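Local coordinates for protein dinoflagellate luciferase (Lingulodinium polyedrum, PDB 1VPR) that catalyses the oxidation of dinoflagellate luciferin by molecular oxygen with emission of blue light, as the third of three homologous luciferase domains, at residues A[153-157]-A[211-215]; A[163-169]-A[301-307]; A[227-231]-A[312-316]. All coordinates share one frame. Numbering follows the deposited sequence.

Contact 1 (A[153-157]-A[211-215])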
loop_
_atom_site.group_PDB
_atom_site.type_symbol
_atom_site.label_atom_id
_atom_site.label_comp_id
_atom_site.label_asym_id
_atom_site.label_seq_id
_atom_site.Cartn_x
_atom_site.Cartn_y
_atom_site.Cartn_z
ATOM N N GLY A 153 -7.479 -0.469 20.186
ATOM C CA GLY A 153 -7.745 -1.221 21.398
ATOM C C GLY A 153 -8.279 -2.597 21.064
ATOM O O GLY A 153 -7.908 -3.578 21.695
ATOM N N TYR A 154 -9.150 -2.672 20.065
ATOM C CA TYR A 154 -9.725 -3.945 19.662
ATOM C C TYR A 154 -8.635 -4.854 19.091
ATOM O O TYR A 154 -7.771 -4.404 18.343
ATOM C CB TYR A 154 -10.796 -3.736 18.587
ATOM C CG TYR A 154 -11.464 -5.019 18.202
ATOM C CD1 TYR A 154 -12.361 -5.636 19.063
ATOM C CD2 TYR A 154 -11.153 -5.666 17.012
ATOM C CE1 TYR A 154 -12.922 -6.871 18.752
ATOM C CE2 TYR A 154 -11.719 -6.897 16.692
ATOM C CZ TYR A 154 -12.594 -7.496 17.565
ATOM O OH TYR A 154 -13.120 -8.728 17.271
ATOM N N VAL A 155 -8.678 -6.131 19.447
ATOM C CA VAL A 155 -7.692 -7.068 18.929
ATOM C C VAL A 155 -8.434 -8.164 18.183
ATOM O O VAL A 155 -9.143 -8.966 18.792
ATOM C CB VAL A 155 -6.853 -7.706 20.068
ATOM C CG1 VAL A 155 -5.774 -8.603 19.463
ATOM C CG2 VAL A 155 -6.236 -6.608 20.962
ATOM N N PRO A 156 -8.300 -8.210 16.843
ATOM C CA PRO A 156 -8.997 -9.251 16.092
ATOM C C PRO A 156 -8.707 -10.612 16.680
ATOM O O PRO A 156 -7.570 -10.894 17.081
ATOM C CB PRO A 156 -8.449 -9.071 14.679
ATOM C CG PRO A 156 -8.338 -7.544 14.599
ATOM C CD PRO A 156 -7.638 -7.257 15.928
ATOM N N LYS A 157 -9.728 -11.456 16.736
ATOM C CA LYS A 157 -9.560 -12.776 17.327
ATOM C C LYS A 157 -9.271 -13.905 16.345
ATOM O O LYS A 157 -8.604 -14.894 16.700
ATOM C CB LYS A 157 -10.814 -13.155 18.138
ATOM C CG LYS A 157 -11.275 -12.123 19.163
ATOM C CD LYS A 157 -10.173 -11.761 20.139
ATOM C CE LYS A 157 -10.673 -10.780 21.203
ATOM N NZ LYS A 157 -11.391 -9.599 20.609
ATOM N N GLN A 211 -1.000 -11.966 9.981
ATOM C CA GLN A 211 -1.744 -11.196 10.971
ATOM C C GLN A 211 -1.776 -11.909 12.310
ATOM O O GLN A 211 -2.082 -13.098 12.371
ATOM C CB GLN A 211 -3.185 -10.940 10.503
ATOM C CG GLN A 211 -4.092 -10.404 11.653
ATOM C CD GLN A 211 -5.507 -10.038 11.230
ATOM O OE1 GLN A 211 -6.087 -10.653 10.337
ATOM N NE2 GLN A 211 -6.083 -9.036 11.893
ATOM N N PHE A 212 -1.423 -11.189 13.376
ATOM C CA PHE A 212 -1.484 -11.760 14.714
ATOM C C PHE A 212 -2.204 -10.703 15.565
ATOM O O PHE A 212 -1.577 -9.804 16.114
ATOM C CB PHE A 212 -0.087 -12.014 15.279
ATOM C CG PHE A 212 -0.107 -12.723 16.626
ATOM C CD1 PHE A 212 -0.269 -14.110 16.703
ATOM C CD2 PHE A 212 0.043 -11.995 17.821
ATOM C CE1 PHE A 212 -0.277 -14.769 17.950
ATOM C CE2 PHE A 212 0.038 -12.642 19.063
ATOM C CZ PHE A 212 -0.121 -14.031 19.121
ATOM N N GLY A 213 -3.521 -10.803 15.650
ATOM C CA GLY A 213 -4.271 -9.821 16.420
ATOM C C GLY A 213 -4.210 -8.444 15.772
ATOM O O GLY A 213 -4.632 -8.265 14.624
ATOM N N ASP A 214 -3.642 -7.482 16.490
ATOM C CA ASP A 214 -3.539 -6.118 15.995
ATOM C C ASP A 214 -2.187 -5.773 15.354
ATOM O O ASP A 214 -1.888 -4.590 15.110
ATOM C CB ASP A 214 -3.841 -5.136 17.135
ATOM C CG ASP A 214 -2.936 -5.342 18.336
ATOM O OD1 ASP A 214 -3.042 -4.581 19.316
ATOM O OD2 ASP A 214 -2.109 -6.271 18.312
ATOM N N VAL A 215 -1.365 -6.792 15.101
ATOM C CA VAL A 215 -0.051 -6.586 14.460
ATOM C C VAL A 215 -0.025 -7.397 13.175
ATOM O O VAL A 215 -0.400 -8.573 13.160
ATOM C CB VAL A 215 1.108 -7.034 15.383
ATOM C CG1 VAL A 215 2.432 -7.050 14.613
ATOM C CG2 VAL A 215 1.210 -6.076 16.569
#

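Contact 2 (A[163-169]-A[301-307])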
loop_
_atom_site.group_PDB
_atom_site.type_symbol
_atom_site.label_atom_id
_atom_site.label_comp_id
_atom_site.label_asym_id
_atom_site.label_seq_id
_atom_site.Cartn_x
_atom_site.Cartn_y
_atom_site.Cartn_z
ATOM N N GLY A 163 -3.074 -14.551 5.029
ATOM C CA GLY A 163 -3.146 -15.352 3.816
ATOM C C GLY A 163 -2.656 -14.594 2.600
ATOM O O GLY A 163 -2.035 -13.525 2.720
ATOM N N ARG A 164 -2.921 -15.160 1.429
ATOM C CA ARG A 164 -2.542 -14.549 0.169
ATOM C C ARG A 164 -3.820 -14.145 -0.562
ATOM O O ARG A 164 -4.781 -14.939 -0.689
ATOM C CB ARG A 164 -1.689 -15.515 -0.675
ATOM C CG ARG A 164 -1.145 -14.865 -1.941
ATOM C CD ARG A 164 0.002 -15.692 -2.512
ATOM N NE ARG A 164 -0.470 -17.025 -2.882
ATOM C CZ ARG A 164 -1.049 -17.316 -4.048
ATOM N NH1 ARG A 164 -1.221 -16.381 -4.975
ATOM N NH2 ARG A 164 -1.501 -18.538 -4.265
ATOM N N TRP A 165 -3.833 -12.889 -1.007
ATOM C CA TRP A 165 -4.988 -12.284 -1.677
ATOM C C TRP A 165 -4.602 -11.883 -3.074
ATOM O O TRP A 165 -3.534 -11.320 -3.276
ATOM C CB TRP A 165 -5.422 -11.029 -0.911
ATOM C CG TRP A 165 -5.757 -11.308 0.529
ATOM C CD1 TRP A 165 -4.875 -11.469 1.570
ATOM C CD2 TRP A 165 -7.060 -11.501 1.075
ATOM N NE1 TRP A 165 -5.564 -11.749 2.736
ATOM C CE2 TRP A 165 -6.904 -11.776 2.455
ATOM C CE3 TRP A 165 -8.354 -11.466 0.534
ATOM C CZ2 TRP A 165 -7.997 -12.024 3.303
ATOM C CZ3 TRP A 165 -9.449 -11.711 1.389
ATOM C CH2 TRP A 165 -9.258 -11.986 2.752
ATOM N N ILE A 166 -5.458 -12.172 -4.041
ATOM C CA ILE A 166 -5.164 -11.829 -5.424
ATOM C C ILE A 166 -6.138 -10.768 -5.937
ATOM O O ILE A 166 -7.360 -10.919 -5.858
ATOM C CB ILE A 166 -5.242 -13.089 -6.332
ATOM C CG1 ILE A 166 -4.083 -14.032 -6.018
ATOM C CG2 ILE A 166 -5.245 -12.689 -7.809
ATOM C CD1 ILE A 166 -2.694 -13.400 -6.214
ATOM N N THR A 167 -5.581 -9.692 -6.473
ATOM C CA THR A 167 -6.368 -8.591 -7.009
ATOM C C THR A 167 -7.237 -9.009 -8.187
ATOM O O THR A 167 -6.734 -9.583 -9.181
ATOM C CB THR A 167 -5.449 -7.467 -7.479
ATOM O OG1 THR A 167 -4.572 -7.100 -6.406
ATOM C CG2 THR A 167 -6.273 -6.265 -7.937
ATOM N N VAL A 168 -8.530 -8.693 -8.102
ATOM C CA VAL A 168 -9.437 -9.039 -9.183
ATOM C C VAL A 168 -10.105 -7.802 -9.773
ATOM O O VAL A 168 -10.818 -7.873 -10.772
ATOM C CB VAL A 168 -10.495 -10.117 -8.741
ATOM C CG1 VAL A 168 -9.791 -11.456 -8.513
ATOM C CG2 VAL A 168 -11.240 -9.677 -7.456
ATOM N N SER A 169 -9.855 -6.649 -9.178
ATOM C CA SER A 169 -10.413 -5.420 -9.725
ATOM C C SER A 169 -9.675 -4.225 -9.180
ATOM O O SER A 169 -9.350 -4.171 -7.990
ATOM C CB SER A 169 -11.898 -5.275 -9.399
ATOM O OG SER A 169 -12.361 -4.030 -9.903
ATOM N N VAL A 301 -10.510 -1.321 -4.787
ATOM C CA VAL A 301 -9.630 -2.406 -5.208
ATOM C C VAL A 301 -10.287 -3.637 -4.595
ATOM O O VAL A 301 -10.672 -3.614 -3.417
ATOM C CB VAL A 301 -8.164 -2.259 -4.652
ATOM C CG1 VAL A 301 -7.325 -3.472 -5.086
ATOM C CG2 VAL A 301 -7.529 -0.984 -5.190
ATOM N N PHE A 302 -10.468 -4.692 -5.391
ATOM C CA PHE A 302 -11.051 -5.939 -4.880
ATOM C C PHE A 302 -10.045 -7.063 -5.015
ATOM O O PHE A 302 -9.350 -7.162 -6.046
ATOM C CB PHE A 302 -12.318 -6.344 -5.651
ATOM C CG PHE A 302 -13.520 -5.487 -5.348
ATOM C CD1 PHE A 302 -13.691 -4.262 -5.979
ATOM C CD2 PHE A 302 -14.468 -5.906 -4.422
ATOM C CE1 PHE A 302 -14.792 -3.464 -5.696
ATOM C CE2 PHE A 302 -15.571 -5.119 -4.137
ATOM C CZ PHE A 302 -15.731 -3.895 -4.776
ATOM N N TYR A 303 -9.985 -7.916 -3.987
ATOM C CA TYR A 303 -9.084 -9.075 -3.960
ATOM C C TYR A 303 -9.892 -10.291 -3.559
ATOM O O TYR A 303 -10.873 -10.180 -2.799
ATOM C CB TYR A 303 -7.992 -8.933 -2.885
ATOM C CG TYR A 303 -7.251 -7.607 -2.833
ATOM C CD1 TYR A 303 -7.773 -6.510 -2.139
ATOM C CD2 TYR A 303 -5.994 -7.483 -3.396
ATOM C CE1 TYR A 303 -7.036 -5.319 -2.004
ATOM C CE2 TYR A 303 -5.244 -6.300 -3.262
ATOM C CZ TYR A 303 -5.771 -5.229 -2.561
ATOM O OH TYR A 303 -5.000 -4.093 -2.387
ATOM N N VAL A 304 -9.484 -11.454 -4.042
ATOM C CA VAL A 304 -10.154 -12.687 -3.651
ATOM C C VAL A 304 -9.108 -13.510 -2.878
ATOM O O VAL A 304 -7.927 -13.541 -3.244
ATOM C CB VAL A 304 -10.705 -13.475 -4.875
ATOM C CG1 VAL A 304 -9.560 -13.881 -5.833
ATOM C CG2 VAL A 304 -11.445 -14.714 -4.384
ATOM N N LYS A 305 -9.518 -14.148 -1.787
ATOM C CA LYS A 305 -8.576 -14.918 -0.983
ATOM C C LYS A 305 -8.267 -16.281 -1.622
ATOM O O LYS A 305 -9.158 -17.123 -1.787
ATOM C CB LYS A 305 -9.127 -15.110 0.430
ATOM C CG LYS A 305 -8.016 -15.303 1.440
ATOM C CD LYS A 305 -8.523 -15.653 2.812
ATOM C CE LYS A 305 -7.365 -15.629 3.779
ATOM N NZ LYS A 305 -7.827 -15.901 5.180
ATOM N N VAL A 306 -7.008 -16.496 -1.998
ATOM C CA VAL A 306 -6.644 -17.758 -2.642
ATOM C C VAL A 306 -5.998 -18.744 -1.661
ATOM O O VAL A 306 -5.920 -19.950 -1.938
ATOM C CB VAL A 306 -5.731 -17.508 -3.887
ATOM C CG1 VAL A 306 -6.499 -16.657 -4.943
ATOM C CG2 VAL A 306 -4.437 -16.787 -3.482
ATOM N N SER A 307 -5.578 -18.260 -0.496
ATOM C CA SER A 307 -4.958 -19.150 0.492
ATOM C C SER A 307 -4.912 -18.562 1.887
ATOM O O SER A 307 -4.752 -17.367 2.029
ATOM C CB SER A 307 -3.514 -19.450 0.092
ATOM O OG SER A 307 -2.958 -20.381 1.008
#

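Contact 3 (A[227-231]-A[312-316])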
loop_
_atom_site.group_PDB
_atom_site.type_symbol
_atom_site.label_atom_id
_atom_site.label_comp_id
_atom_site.label_asym_id
_atom_site.label_seq_id
_atom_site.Cartn_x
_atom_site.Cartn_y
_atom_site.Cartn_z
ATOM N N ARG A 227 9.196 -0.426 -0.540
ATOM C CA ARG A 227 9.494 -1.475 0.439
ATOM C C ARG A 227 8.600 -2.699 0.183
ATOM O O ARG A 227 7.380 -2.588 0.125
ATOM C CB ARG A 227 9.336 -0.919 1.879
ATOM C CG ARG A 227 9.451 -1.965 2.990
ATOM C CD ARG A 227 9.801 -1.385 4.358
ATOM N NE ARG A 227 9.364 -0.009 4.563
ATOM C CZ ARG A 227 10.015 0.856 5.345
ATOM N NH1 ARG A 227 11.122 0.466 5.981
ATOM N NH2 ARG A 227 9.580 2.111 5.493
ATOM N N ALA A 228 9.219 -3.861 0.012
ATOM C CA ALA A 228 8.477 -5.078 -0.275
ATOM C C ALA A 228 7.634 -5.547 0.905
ATOM O O ALA A 228 6.508 -6.021 0.729
ATOM C CB ALA A 228 9.470 -6.207 -0.690
ATOM N N LYS A 229 8.187 -5.407 2.103
ATOM C CA LYS A 229 7.529 -5.869 3.324
ATOM C C LYS A 229 7.499 -4.824 4.425
ATOM O O LYS A 229 8.530 -4.180 4.693
ATOM C CB LYS A 229 8.291 -7.078 3.876
ATOM C CG LYS A 229 8.474 -8.207 2.879
ATOM C CD LYS A 229 9.387 -9.328 3.396
ATOM C CE LYS A 229 8.815 -9.980 4.628
ATOM N NZ LYS A 229 7.736 -10.924 4.257
ATOM N N ARG A 230 6.351 -4.673 5.085
ATOM C CA ARG A 230 6.243 -3.725 6.198
ATOM C C ARG A 230 5.438 -4.379 7.317
ATOM O O ARG A 230 4.586 -5.238 7.078
ATOM C CB ARG A 230 5.556 -2.399 5.786
ATOM C CG ARG A 230 4.020 -2.442 5.680
ATOM C CD ARG A 230 3.552 -2.959 4.338
ATOM N NE ARG A 230 4.035 -2.090 3.257
ATOM C CZ ARG A 230 4.755 -2.521 2.218
ATOM N NH1 ARG A 230 5.077 -3.799 2.122
ATOM N NH2 ARG A 230 5.149 -1.677 1.267
ATOM N N THR A 231 5.754 -4.001 8.543
ATOM C CA THR A 231 5.040 -4.513 9.712
ATOM C C THR A 231 4.526 -3.287 10.463
ATOM O O THR A 231 5.253 -2.303 10.634
ATOM C CB THR A 231 5.975 -5.305 10.662
ATOM O OG1 THR A 231 6.424 -6.502 10.012
ATOM C CG2 THR A 231 5.242 -5.707 11.924
ATOM N N SER A 312 5.048 -16.338 3.512
ATOM C CA SER A 312 5.981 -15.233 3.657
ATOM C C SER A 312 6.116 -15.020 5.154
ATOM O O SER A 312 5.143 -15.192 5.898
ATOM C CB SER A 312 5.398 -13.997 2.980
ATOM O OG SER A 312 6.384 -12.980 2.871
ATOM N N ASP A 313 7.307 -14.659 5.610
ATOM C CA ASP A 313 7.537 -14.476 7.045
ATOM C C ASP A 313 7.360 -13.068 7.596
ATOM O O ASP A 313 7.565 -12.097 6.901
ATOM C CB ASP A 313 8.953 -14.915 7.399
ATOM C CG ASP A 313 9.194 -16.385 7.135
ATOM O OD1 ASP A 313 10.357 -16.728 6.810
ATOM O OD2 ASP A 313 8.240 -17.188 7.258
ATOM N N PRO A 314 6.977 -12.952 8.870
ATOM C CA PRO A 314 6.808 -11.627 9.481
ATOM C C PRO A 314 8.201 -11.003 9.642
ATOM O O PRO A 314 9.219 -11.700 9.524
ATOM C CB PRO A 314 6.245 -11.943 10.869
ATOM C CG PRO A 314 5.570 -13.266 10.702
ATOM C CD PRO A 314 6.469 -14.023 9.750
ATOM N N ILE A 315 8.255 -9.703 9.905
ATOM C CA ILE A 315 9.528 -9.049 10.195
ATOM C C ILE A 315 9.225 -8.286 11.499
ATOM O O ILE A 315 8.040 -8.086 11.849
ATOM C CB ILE A 315 10.006 -8.099 9.069
ATOM C CG1 ILE A 315 8.909 -7.104 8.690
ATOM C CG2 ILE A 315 10.427 -8.917 7.848
ATOM C CD1 ILE A 315 9.431 -5.922 7.849
ATOM N N PRO A 316 10.269 -7.884 12.244
ATOM C CA PRO A 316 10.114 -7.162 13.515
ATOM C C PRO A 316 9.200 -5.955 13.471
ATOM O O PRO A 316 9.077 -5.275 12.445
ATOM C CB PRO A 316 11.540 -6.780 13.871
ATOM C CG PRO A 316 12.330 -7.957 13.321
ATOM C CD PRO A 316 11.695 -8.143 11.963
#

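Contact 1 (A[153-157]-A[211-215])
A tight beta-hairpin turn of the calycin-type barrel meets an irregular segment of the loop that leads into strand 163-169. The turn is type II' from Phe212 to Val215, closed by Phe212 N to Val215 O at 2.8 Å and Val215 N to Phe212 O at 3.2 Å. Gly213 takes its first corner at phi 67° and psi -118°, the backbone angles expected there.

Pro156 has the largest share of the 206 Å² buried. Its ring lies against the turn, with Pro156 CD 3.4 Å from Gly213 O and Pro156 CB 3.7 Å from Gln211 NE2. That amide is held by donating to Gly213 O (Gln211 NE2 to Gly213 O, 3.2 Å, 157°), while Gln211 OE1 accepts from Leu161 N.

Gly213, next in area, is approached closely because it lacks a side chain: Val155 CG1 sits 3.6 Å from Gly213 CA, and a modelled CB on Gly213 would fall 2.8 Å from Val155 CG1. Asp214 extends the footprint, its OD1 4.1 Å from Val155 CG2. The two segments are thus joined by packing without conventional hydrogen bonds. Nearby, Asn159 takes the Gly213 amide, and Glu257 binds Tyr154 OH and Lys157 N. The most directional link between the segments is a CA-H...O contact, Gly213 CA to Pro156 O at 3.5 Å, with 166° at the hydrogen.

Contact 2 (A[163-169]-A[301-307])
Two antiparallel barrel strands, 163-169 and 301-307, pair here with a classic beta bulge near each end. Val168 and Ser169 both face Phe302, and Val306 and Ser307 both face Arg164. The axes approach to 4.3 Å at 138°, well short of exactly antiparallel.

On the Trp165 face, the flat indole lies on the extended Lys305 chain: Lys305 CG is 3.6 Å from the centroid of the Trp165 six-membered ring and 4° off its normal, a CH-pi contact. Tyr303 fits alongside, its CB 3.9 Å from Trp165 CB.

Arg164, Ile166 and Val304 share the other face, and the bulge valines pack against them. Val306 CG2 covers one guanidinium face (3.5 Å from Arg164 CZ), while Arg164 NH1 and NH2 bond Tyr76 O and Gly77 O; Val306 CG1 meets Ile166 CG1 at 3.7 Å, and Val168 CG1 meets Val304 CG1 at 3.6 Å. Helix 87-100 covers the Phe302 end. At the Ser307 end, an ideal CB on Gly163 would fall 2.2 Å from Ser307 O; its absence lets Gly163 CA come within 3.1 Å of Ser307 O.

Contact 3 (A[227-231]-A[312-316])
Lys229 NZ is the polar hub where barrel strand 229-233 meets the loop after strand 297-307. It forms salt bridges to Asp219 on the adjacent strand and to Glu7 of the N-terminal region, and donates to a loop carbonyl, Lys229 NZ to Asp313 O, at 2.9 Å. Glu7 also bonds Ser312 OG and the Asp313 amide, so the N-terminal region, strand and loop converge on one charged cluster. Thr231 OG1 has Thr217 OG1 of the adjacent strand as its strongest polar partner.

Side-chain alternation explains the division of roles. CA-to-CB bonds of Lys229 and Thr231 point toward the loop, whereas that of Arg230 points away, and Arg230 pairs with Glu240 of strand 237-241.

Beyond the charges, Ile315 packs across the strand. Its CG2 lies 3.8 Å from Lys229 CE, and its CD1 is 3.7 Å from Lys229 O and 4.2 Å from Arg230 CA. At the far end, Pro316 O comes within 3.6 Å of Thr231 CB.

Overall arrangement
All three contacts reach the same antiparallel sheet, whose strands run in the order 229-233, 215-219, 206-212, 163-169, 297-307 before continuing. Contact 2 joins the first and last strands of the chain's barrel sequence, 163-169 and 297-307; contacts 1 and 3 attach flanking loops. The centres of contact 1 and contact 2 lie about 21 Å apart, those of contact 2 and contact 3 about 18 Å, and those of contact 1 and contact 3 about 17 Å. Only contacts 1 and 3 touch, through Val215 CG1 and Thr231 CG2 at 4.1 Å. Contact 1 is complete in sequence before the first segment of contact 3 begins, whereas contact 2 crosses both, tying distant sequence into one catalytic-domain barrel.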